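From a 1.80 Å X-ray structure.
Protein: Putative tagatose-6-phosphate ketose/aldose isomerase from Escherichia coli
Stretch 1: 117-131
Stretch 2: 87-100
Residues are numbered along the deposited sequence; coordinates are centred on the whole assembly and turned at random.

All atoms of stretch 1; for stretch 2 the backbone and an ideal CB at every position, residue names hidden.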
ATOM      1  N   PRO A 117       7.983  19.226  -7.119  1.00 18.97           N
ATOM      2  CA  PRO A 117       9.338  19.138  -6.599  1.00 17.96           C
ATOM      3  C   PRO A 117       9.793  17.691  -6.391  1.00 16.17           C
ATOM      4  O   PRO A 117      10.951  17.384  -6.612  1.00 14.75           O
ATOM      5  CB  PRO A 117       9.244  19.871  -5.254  1.00 18.74           C
ATOM      6  CG  PRO A 117       8.132  20.859  -5.442  1.00 18.79           C
ATOM      7  CD  PRO A 117       7.145  20.128  -6.305  1.00 19.17           C
ATOM      8  N   GLU A 118       8.889  16.813  -5.968  1.00 15.19           N
ATOM      9  CA  GLU A 118       9.241  15.411  -5.756  1.00 15.90           C
ATOM     10  C   GLU A 118       9.579  14.698  -7.052  1.00 15.31           C
ATOM     11  O   GLU A 118      10.434  13.810  -7.057  1.00 14.49           O
ATOM     12  CB  GLU A 118       8.123  14.668  -5.042  1.00 15.94           C
ATOM     13  CG  GLU A 118       7.808  15.283  -3.710  1.00 19.57           C
ATOM     14  CD  GLU A 118       6.526  16.081  -3.731  1.00 25.74           C
ATOM     15  OE1 GLU A 118       6.267  16.910  -4.670  1.00 25.93           O
ATOM     16  OE2 GLU A 118       5.785  15.855  -2.772  1.00 28.14           O
ATOM     17  N   SER A 119       8.912  15.066  -8.144  1.00 14.76           N
ATOM     18  CA  SER A 119       9.206  14.438  -9.446  1.00 15.14           C
ATOM     19  C   SER A 119      10.658  14.708  -9.867  1.00 14.38           C
ATOM     20  O   SER A 119      11.403  13.782 -10.226  1.00 14.17           O
ATOM     21  CB  SER A 119       8.227  14.928 -10.536  1.00 15.25           C
ATOM     22  OG  SER A 119       6.909  14.448 -10.255  1.00 16.21           O
ATOM     23  N   VAL A 120      11.058  15.966  -9.806  1.00 14.20           N
ATOM     24  CA  VAL A 120      12.402  16.373 -10.185  1.00 14.82           C
ATOM     25  C   VAL A 120      13.435  15.830  -9.203  1.00 14.15           C
ATOM     26  O   VAL A 120      14.487  15.331  -9.598  1.00 14.94           O
ATOM     27  CB  VAL A 120      12.488  17.923 -10.289  1.00 15.61           C
ATOM     28  CG1 VAL A 120      13.899  18.348 -10.651  1.00 17.95           C
ATOM     29  CG2 VAL A 120      11.474  18.445 -11.347  1.00 17.99           C
ATOM     30  N   ALA A 121      13.117  15.901  -7.923  1.00 13.41           N
ATOM     31  CA  ALA A 121      13.980  15.357  -6.876  1.00 13.52           C
ATOM     32  C   ALA A 121      14.201  13.848  -7.041  1.00 12.92           C
ATOM     33  O   ALA A 121      15.317  13.398  -6.891  1.00 12.10           O
ATOM     34  CB  ALA A 121      13.417  15.686  -5.507  1.00 13.04           C
ATOM     35  N   ALA A 122      13.154  13.086  -7.383  1.00 11.93           N
ATOM     36  CA  ALA A 122      13.314  11.640  -7.594  1.00 12.43           C
ATOM     37  C   ALA A 122      14.265  11.314  -8.768  1.00 12.44           C
ATOM     38  O   ALA A 122      15.105  10.397  -8.678  1.00 12.21           O
ATOM     39  CB  ALA A 122      11.946  10.959  -7.766  1.00 11.79           C
ATOM     40  N   VAL A 123      14.153  12.078  -9.846  1.00 12.57           N
ATOM     41  CA  VAL A 123      15.035  11.937 -10.996  1.00 13.23           C
ATOM     42  C   VAL A 123      16.507  12.176 -10.580  1.00 12.95           C
ATOM     43  O   VAL A 123      17.397  11.375 -10.908  1.00 12.64           O
ATOM     44  CB  VAL A 123      14.592  12.872 -12.170  1.00 12.32           C
ATOM     45  CG1 VAL A 123      15.672  12.962 -13.274  1.00 12.87           C
ATOM     46  CG2 VAL A 123      13.267  12.382 -12.789  1.00 12.53           C
ATOM     47  N   GLU A 124      16.737  13.262  -9.856  1.00 13.65           N
ATOM     48  CA  GLU A 124      18.091  13.654  -9.436  1.00 15.01           C
ATOM     49  C   GLU A 124      18.684  12.613  -8.497  1.00 13.94           C
ATOM     50  O   GLU A 124      19.854  12.251  -8.613  1.00 13.33           O
ATOM     51  CB  GLU A 124      18.061  15.028  -8.731  1.00 15.89           C
ATOM     52  CG  GLU A 124      17.670  16.235  -9.644  1.00 18.76           C
ATOM     53  CD  GLU A 124      17.420  17.565  -8.853  1.00 21.05           C
ATOM     54  OE1 GLU A 124      17.210  17.523  -7.606  1.00 31.75           O
ATOM     55  OE2 GLU A 124      17.402  18.665  -9.471  1.00 28.59           O
ATOM     56  N   LEU A 125      17.858  12.126  -7.566  1.00 12.91           N
ATOM     57  CA  LEU A 125      18.295  11.116  -6.614  1.00 12.90           C
ATOM     58  C   LEU A 125      18.647   9.793  -7.312  1.00 12.89           C
ATOM     59  O   LEU A 125      19.682   9.185  -7.004  1.00 11.86           O
ATOM     60  CB  LEU A 125      17.223  10.941  -5.547  1.00 12.79           C
ATOM     61  CG  LEU A 125      17.168  11.995  -4.433  1.00 11.74           C
ATOM     62  CD1 LEU A 125      15.809  11.874  -3.685  1.00 11.77           C
ATOM     63  CD2 LEU A 125      18.353  11.814  -3.468  1.00 13.35           C
ATOM     64  N   ALA A 126      17.843   9.406  -8.304  1.00 11.79           N
ATOM     65  CA  ALA A 126      18.092   8.183  -9.053  1.00 13.16           C
ATOM     66  C   ALA A 126      19.431   8.312  -9.793  1.00 13.62           C
ATOM     67  O   ALA A 126      20.273   7.401  -9.722  1.00 13.51           O
ATOM     68  CB  ALA A 126      16.944   7.870 -10.005  1.00 12.47           C
ATOM     69  N   ASN A 127      19.664   9.467 -10.417  1.00 13.98           N
ATOM     70  CA  ASN A 127      20.949   9.738 -11.078  1.00 14.64           C
ATOM     71  C   ASN A 127      22.137   9.736 -10.095  1.00 14.94           C
ATOM     72  O   ASN A 127      23.196   9.187 -10.399  1.00 15.64           O
ATOM     73  CB  ASN A 127      20.931  11.084 -11.805  1.00 15.07           C
ATOM     74  CG  ASN A 127      20.136  11.063 -13.084  1.00 15.77           C
ATOM     75  OD1 ASN A 127      20.030  10.039 -13.768  1.00 16.97           O
ATOM     76  ND2 ASN A 127      19.591  12.219 -13.436  1.00 17.63           N
ATOM     77  N   GLN A 128      21.950  10.337  -8.926  1.00 14.36           N
ATOM     78  CA  GLN A 128      22.975  10.352  -7.879  1.00 15.35           C
ATOM     79  C   GLN A 128      23.302   8.953  -7.349  1.00 14.45           C
ATOM     80  O   GLN A 128      24.483   8.621  -7.159  1.00 13.89           O
ATOM     81  CB  GLN A 128      22.527  11.213  -6.706  1.00 15.22           C
ATOM     82  CG  GLN A 128      22.734  12.689  -6.839  1.00 18.51           C
ATOM     83  CD  GLN A 128      22.292  13.395  -5.543  1.00 18.80           C
ATOM     84  OE1 GLN A 128      23.108  13.702  -4.649  1.00 28.56           O
ATOM     85  NE2 GLN A 128      21.010  13.582  -5.413  1.00 22.05           N
ATOM     86  N   PHE A 129      22.265   8.152  -7.092  1.00 13.81           N
ATOM     87  CA  PHE A 129      22.442   6.829  -6.472  1.00 14.03           C
ATOM     88  C   PHE A 129      22.863   5.712  -7.444  1.00 14.09           C
ATOM     89  O   PHE A 129      23.615   4.821  -7.060  1.00 14.25           O
ATOM     90  CB  PHE A 129      21.171   6.379  -5.741  1.00 14.58           C
ATOM     91  CG  PHE A 129      21.067   6.882  -4.330  1.00 14.18           C
ATOM     92  CD1 PHE A 129      20.806   8.198  -4.068  1.00 14.30           C
ATOM     93  CD2 PHE A 129      21.227   6.014  -3.250  1.00 16.37           C
ATOM     94  CE1 PHE A 129      20.732   8.649  -2.744  1.00 16.55           C
ATOM     95  CE2 PHE A 129      21.161   6.468  -1.953  1.00 16.46           C
ATOM     96  CZ  PHE A 129      20.899   7.773  -1.702  1.00 16.26           C
ATOM     97  N   VAL A 130      22.366   5.748  -8.673  1.00 13.22           N
ATOM     98  CA  VAL A 130      22.488   4.603  -9.582  1.00 13.62           C
ATOM     99  C   VAL A 130      23.391   4.986 -10.748  1.00 13.39           C
ATOM    100  O   VAL A 130      23.028   5.825 -11.582  1.00 12.62           O
ATOM    101  CB  VAL A 130      21.123   4.086 -10.052  1.00 12.57           C
ATOM    102  CG1 VAL A 130      21.291   2.767 -10.889  1.00 12.06           C
ATOM    103  CG2 VAL A 130      20.217   3.880  -8.840  1.00 14.80           C
ATOM    104  N   PRO A 131      24.604   4.401 -10.777  1.00 14.18           N
ATOM    105  CA  PRO A 131      25.570   4.762 -11.802  1.00 14.56           C
ATOM    106  C   PRO A 131      25.065   4.640 -13.229  1.00 14.81           C
ATOM    107  O   PRO A 131      25.336   5.517 -14.044  1.00 16.47           O
ATOM    108  CB  PRO A 131      26.750   3.810 -11.544  1.00 14.16           C
ATOM    109  CG  PRO A 131      26.584   3.329 -10.174  1.00 15.76           C
ATOM    110  CD  PRO A 131      25.142   3.396  -9.827  1.00 14.56           C
ATOM    111  N   UNK A  87       6.491   5.046  -5.025  1.00 12.52           N
ATOM    112  CA  UNK A  87       6.050   6.439  -5.112  1.00 12.79           C
ATOM    113  C   UNK A  87       7.212   7.413  -5.026  1.00 12.33           C
ATOM    114  O   UNK A  87       8.197   7.138  -4.334  1.00 11.87           O
ATOM    115  CB  UNK A  87       5.041   6.744  -4.003  1.00 12.79           C
ATOM    116  N   UNK A  88       7.127   8.533  -5.733  1.00 12.59           N
ATOM    117  CA  UNK A  88       8.167   9.545  -5.644  1.00 13.19           C
ATOM    118  C   UNK A  88       8.329  10.040  -4.226  1.00 13.21           C
ATOM    119  O   UNK A  88       9.431  10.421  -3.841  1.00 13.09           O
ATOM    120  CB  UNK A  88       7.856  10.718  -6.576  1.00 13.19           C
ATOM    121  N   UNK A  89       7.245  10.039  -3.459  1.00 13.08           N
ATOM    122  CA  UNK A  89       7.293  10.488  -2.079  1.00 14.28           C
ATOM    123  C   UNK A  89       8.201   9.576  -1.231  1.00 15.45           C
ATOM    124  O   UNK A  89       8.905  10.071  -0.348  1.00 18.24           O
ATOM    125  CB  UNK A  89       5.880  10.529  -1.493  1.00 14.28           C
ATOM    126  N   UNK A  90       8.254   8.277  -1.529  1.00 14.43           N
ATOM    127  CA  UNK A  90       9.205   7.364  -0.847  1.00 14.10           C
ATOM    128  C   UNK A  90      10.641   7.471  -1.365  1.00 13.33           C
ATOM    129  O   UNK A  90      11.596   7.354  -0.575  1.00 13.88           O
ATOM    130  CB  UNK A  90       8.732   5.918  -1.004  1.00 14.10           C
ATOM    131  N   UNK A  91      10.807   7.677  -2.669  1.00 13.16           N
ATOM    132  CA  UNK A  91      12.137   7.893  -3.247  1.00 12.66           C
ATOM    133  C   UNK A  91      12.794   9.115  -2.651  1.00 13.02           C
ATOM    134  O   UNK A  91      13.984   9.078  -2.326  1.00 13.49           O
ATOM    135  CB  UNK A  91      12.050   8.039  -4.768  1.00 12.66           C
ATOM    136  N   UNK A  92      12.024  10.182  -2.446  1.00 12.73           N
ATOM    137  CA  UNK A  92      12.584  11.444  -1.984  1.00 13.46           C
ATOM    138  C   UNK A  92      12.970  11.384  -0.493  1.00 12.44           C
ATOM    139  O   UNK A  92      14.004  11.922  -0.103  1.00 12.95           O
ATOM    140  CB  UNK A  92      11.582  12.575  -2.224  1.00 13.46           C
ATOM    141  N   UNK A  93      12.175  10.701   0.333  1.00 11.92           N
ATOM    142  CA  UNK A  93      12.444  10.637   1.783  1.00 12.16           C
ATOM    143  C   UNK A  93      13.412   9.524   2.181  1.00 11.20           C
ATOM    144  O   UNK A  93      14.166   9.690   3.100  1.00 11.34           O
ATOM    145  CB  UNK A  93      11.129  10.444   2.541  1.00 12.16           C
ATOM    146  N   UNK A  94      13.398   8.413   1.452  1.00 12.25           N
ATOM    147  CA  UNK A  94      14.185   7.220   1.777  1.00 13.10           C
ATOM    148  C   UNK A  94      14.887   6.629   0.529  1.00 13.53           C
ATOM    149  O   UNK A  94      14.786   5.425   0.278  1.00 13.83           O
ATOM    150  CB  UNK A  94      13.280   6.164   2.415  1.00 13.10           C
ATOM    151  N   UNK A  95      15.651   7.446  -0.221  1.00 13.84           N
ATOM    152  CA  UNK A  95      16.239   6.958  -1.479  1.00 14.53           C
ATOM    153  C   UNK A  95      17.099   5.715  -1.309  1.00 14.83           C
ATOM    154  O   UNK A  95      17.089   4.842  -2.172  1.00 14.87           O
ATOM    155  CB  UNK A  95      17.084   8.063  -2.116  1.00 14.53           C
ATOM    156  N   UNK A  96      17.824   5.643  -0.193  1.00 15.56           N
ATOM    157  CA  UNK A  96      18.723   4.511   0.072  1.00 17.03           C
ATOM    158  C   UNK A  96      17.996   3.175   0.203  1.00 17.55           C
ATOM    159  O   UNK A  96      18.593   2.120  -0.001  1.00 17.88           O
ATOM    160  CB  UNK A  96      19.519   4.775   1.351  1.00 17.03           C
ATOM    161  N   UNK A  97      16.721   3.207   0.565  1.00 16.50           N
ATOM    162  CA  UNK A  97      15.945   1.984   0.707  1.00 17.32           C
ATOM    163  C   UNK A  97      15.409   1.409  -0.599  1.00 17.18           C
ATOM    164  O   UNK A  97      14.987   0.239  -0.626  1.00 17.60           O
ATOM    165  CB  UNK A  97      14.770   2.245   1.652  1.00 17.32           C
ATOM    166  N   UNK A  98      15.424   2.208  -1.675  1.00 16.49           N
ATOM    167  CA  UNK A  98      14.764   1.831  -2.939  1.00 16.84           C
ATOM    168  C   UNK A  98      15.661   1.832  -4.181  1.00 16.82           C
ATOM    169  O   UNK A  98      15.389   1.110  -5.134  1.00 18.37           O
ATOM    170  CB  UNK A  98      13.594   2.784  -3.190  1.00 16.84           C
ATOM    171  N   UNK A  99      16.722   2.628  -4.171  1.00 16.08           N
ATOM    172  CA  UNK A  99      17.569   2.836  -5.349  1.00 15.84           C
ATOM    173  C   UNK A  99      18.817   2.011  -5.175  1.00 16.51           C
ATOM    174  O   UNK A  99      19.567   2.198  -4.203  1.00 17.59           O
ATOM    175  CB  UNK A  99      17.914   4.313  -5.550  1.00 15.84           C
ATOM    176  N   UNK A 100      19.023   1.065  -6.080  1.00 16.38           N
ATOM    177  CA  UNK A 100      20.066   0.059  -5.936  1.00 16.25           C
ATOM    178  C   UNK A 100      21.260   0.405  -6.830  1.00 15.96           C
ATOM    179  O   UNK A 100      21.183   0.282  -8.052  1.00 15.60           O
ATOM    180  CB  UNK A 100      19.523  -1.330  -6.278  1.00 16.25           C
TER

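Position 87 lies beyond the reach of stretch 1. Its phi/psi of -58/146 is extended, and a helix starts right after it. Many residues would suit this N-cap site. It is Pro87, whose O accepts a hydrogen bond from N of 91 at 3.1 Å.

Position 88 points toward stretch 1. Its ideal CB is 4.1 Å from Glu118 O and 4.3 Å from Ala122 CB, so space is limited. A small or beta-branched side chain would fit, polar or not. It is Thr88. Its CG2 packs 4.0 Å from Ala122 CB. Its OG1 shares a water with stretch 1: Thr88 OG1 and Ser119 OG each lie 2.7 Å from the water O.

Position 89 points sideways, with the carboxylate of Glu118 as its nearest neighbour. A polar or small residue is plausible, and an acidic one less so. It is Thr89, whose CG2 lies 4.1 Å from Glu118 OE2.

Position 90 is out of reach of stretch 1, which sets no preference. It is Asp90.

Position 91 points toward Ala122, with its ideal CB 4.2 Å from Ala122 CB. The short alanine leaves room alongside, so a medium or large apolar residue would suit. It is Leu91. Its CD1 meets Ala122 CB at 4.0 Å, and its backbone O lies 3.6 Å from Leu125 CD1.

Position 92 points sideways, yet the helices come close here, with CA 5.7 Å from the CA of Ala122. The ideal CB is 4.5 Å from Leu125 CD1, with Ala121 and the aliphatic part of Glu118 a little farther off. Valine, isoleucine or another compact apolar residue is expected. It is Val92. Its CG2 lies 3.8 Å from Ala121 CB and 3.6 Å from Glu118 O.

Positions 93 and 94 point away, so stretch 1 does not restrict them. At 94 the backbone leaves helical angles. They are Thr93 and Asn94.

Position 95 points toward Phe129, its ideal CB 3.7 Å from Phe129 CE1. Leu125 CD2 is also near. A compact apolar residue would suit, and the phi of -56° also permits proline. It is Pro95. Its CB sits over one face of the Phe129 ring, 4.1 Å from the centroid, in a CH-pi contact.

Position 96 points sideways, with its ideal CB 4.1 Å from Phe129 CE2. An apolar residue is likely, but several would do. It is Met96, modelled as selenomethionine. Its CB is 4.0 Å from Phe129 CE2, and the end of the side chain leads away.

Position 97 points away and 98 is out of reach, so stretch 1 sets no preference at either. They are Asp97 and Tyr98.

Position 99 points toward stretch 1, its ideal CB 3.9 Å from Phe129 CB and 4.0 Å from Val130 CG2. A branched or long apolar residue should fill this site. It is Leu99. Its CD1 reaches Leu125 CB at 4.2 Å and CD2 reaches Ala126 CB at 4.2 Å.

Position 100 points away, leaving its side chain free of stretch 1. It is Asn100, whose backbone O lies 3.8 Å from Val130 CG1.

Stretch 2, residues 87-100: PTTDLVTNPMDYLN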
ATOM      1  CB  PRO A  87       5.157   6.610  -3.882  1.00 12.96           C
ATOM      2  CG  PRO A  87       4.776   5.242  -3.463  1.00 13.98           C
ATOM      3  CD  PRO A  87       5.835   4.308  -3.932  1.00 13.07           C
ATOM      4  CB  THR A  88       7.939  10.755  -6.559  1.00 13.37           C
ATOM      5  OG1 THR A  88       6.687  11.371  -6.239  1.00 15.32           O
ATOM      6  CG2 THR A  88       7.964  10.309  -8.024  1.00 14.45           C
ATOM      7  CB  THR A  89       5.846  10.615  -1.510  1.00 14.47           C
ATOM      8  OG1 THR A  89       5.080   9.462  -1.882  1.00 14.31           O
ATOM      9  CG2 THR A  89       5.147  11.870  -2.085  1.00 14.72           C
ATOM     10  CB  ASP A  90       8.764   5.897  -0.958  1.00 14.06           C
ATOM     11  CG  ASP A  90       7.497   5.602  -0.180  1.00 16.65           C
ATOM     12  OD1 ASP A  90       7.173   6.349   0.769  1.00 19.61           O
ATOM     13  OD2 ASP A  90       6.807   4.608  -0.520  1.00 18.78           O
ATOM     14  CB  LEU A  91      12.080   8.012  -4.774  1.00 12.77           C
ATOM     15  CG  LEU A  91      11.756   6.729  -5.551  1.00 11.41           C
ATOM     16  CD1 LEU A  91      11.811   6.968  -7.107  1.00 11.39           C
ATOM     17  CD2 LEU A  91      12.645   5.574  -5.091  1.00 11.59           C
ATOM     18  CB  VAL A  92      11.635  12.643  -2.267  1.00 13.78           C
ATOM     19  CG1 VAL A  92      12.141  13.896  -1.579  1.00 17.64           C
ATOM     20  CG2 VAL A  92      11.489  12.897  -3.763  1.00 16.05           C
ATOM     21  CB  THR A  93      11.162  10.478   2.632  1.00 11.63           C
ATOM     22  OG1 THR A  93      10.529   9.233   2.316  1.00 11.53           O
ATOM     23  CG2 THR A  93      10.190  11.684   2.441  1.00 14.29           C
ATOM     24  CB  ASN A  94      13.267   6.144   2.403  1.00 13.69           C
ATOM     25  CG  ASN A  94      12.754   6.521   3.785  1.00 15.02           C
ATOM     26  OD1 ASN A  94      13.224   5.996   4.823  1.00 20.78           O
ATOM     27  ND2 ASN A  94      11.796   7.414   3.822  1.00 11.16           N
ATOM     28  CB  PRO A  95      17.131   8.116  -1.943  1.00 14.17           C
ATOM     29  CG  PRO A  95      17.335   8.973  -0.756  1.00 14.83           C
ATOM     30  CD  PRO A  95      16.074   8.823   0.069  1.00 13.89           C
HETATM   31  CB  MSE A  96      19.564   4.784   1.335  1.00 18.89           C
HETATM   32  CG  MSE A  96      18.766   4.944   2.657  1.00 23.93           C
HETATM   33 SE   MSE A  96      17.705   6.650   2.961  1.00 33.39          SE
HETATM   34  CE  MSE A  96      16.659   6.059   4.583  1.00 27.14           C
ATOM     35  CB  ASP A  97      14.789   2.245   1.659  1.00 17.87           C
ATOM     36  CG  ASP A  97      15.252   2.528   3.102  1.00 20.06           C
ATOM     37  OD1 ASP A  97      16.404   2.221   3.475  1.00 24.13           O
ATOM     38  OD2 ASP A  97      14.440   3.030   3.888  1.00 21.94           O
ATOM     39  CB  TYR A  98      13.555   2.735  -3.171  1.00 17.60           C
ATOM     40  CG  TYR A  98      12.566   2.676  -2.040  1.00 16.97           C
ATOM     41  CD1 TYR A  98      11.728   1.564  -1.861  1.00 18.11           C
ATOM     42  CD2 TYR A  98      12.481   3.708  -1.136  1.00 19.13           C
ATOM     43  CE1 TYR A  98      10.843   1.526  -0.802  1.00 19.19           C
ATOM     44  CE2 TYR A  98      11.646   3.667  -0.084  1.00 19.66           C
ATOM     45  CZ  TYR A  98      10.812   2.584   0.094  1.00 20.18           C
ATOM     46  OH  TYR A  98       9.968   2.613   1.204  1.00 22.79           O
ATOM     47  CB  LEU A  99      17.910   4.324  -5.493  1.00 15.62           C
ATOM     48  CG  LEU A  99      16.686   5.203  -5.757  1.00 14.64           C
ATOM     49  CD1 LEU A  99      17.072   6.697  -5.635  1.00 14.68           C
ATOM     50  CD2 LEU A  99      16.088   4.870  -7.144  1.00 15.71           C
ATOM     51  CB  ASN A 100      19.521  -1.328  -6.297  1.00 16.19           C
ATOM     52  CG  ASN A 100      20.497  -2.441  -5.938  1.00 16.53           C
ATOM     53  OD1 ASN A 100      21.712  -2.228  -5.872  1.00 19.26           O
ATOM     54  ND2 ASN A 100      19.973  -3.629  -5.714  1.00 15.66           N
TER
HETATM   55  O   HOH W   1       6.004  13.432  -7.897  1.00 23.93           O
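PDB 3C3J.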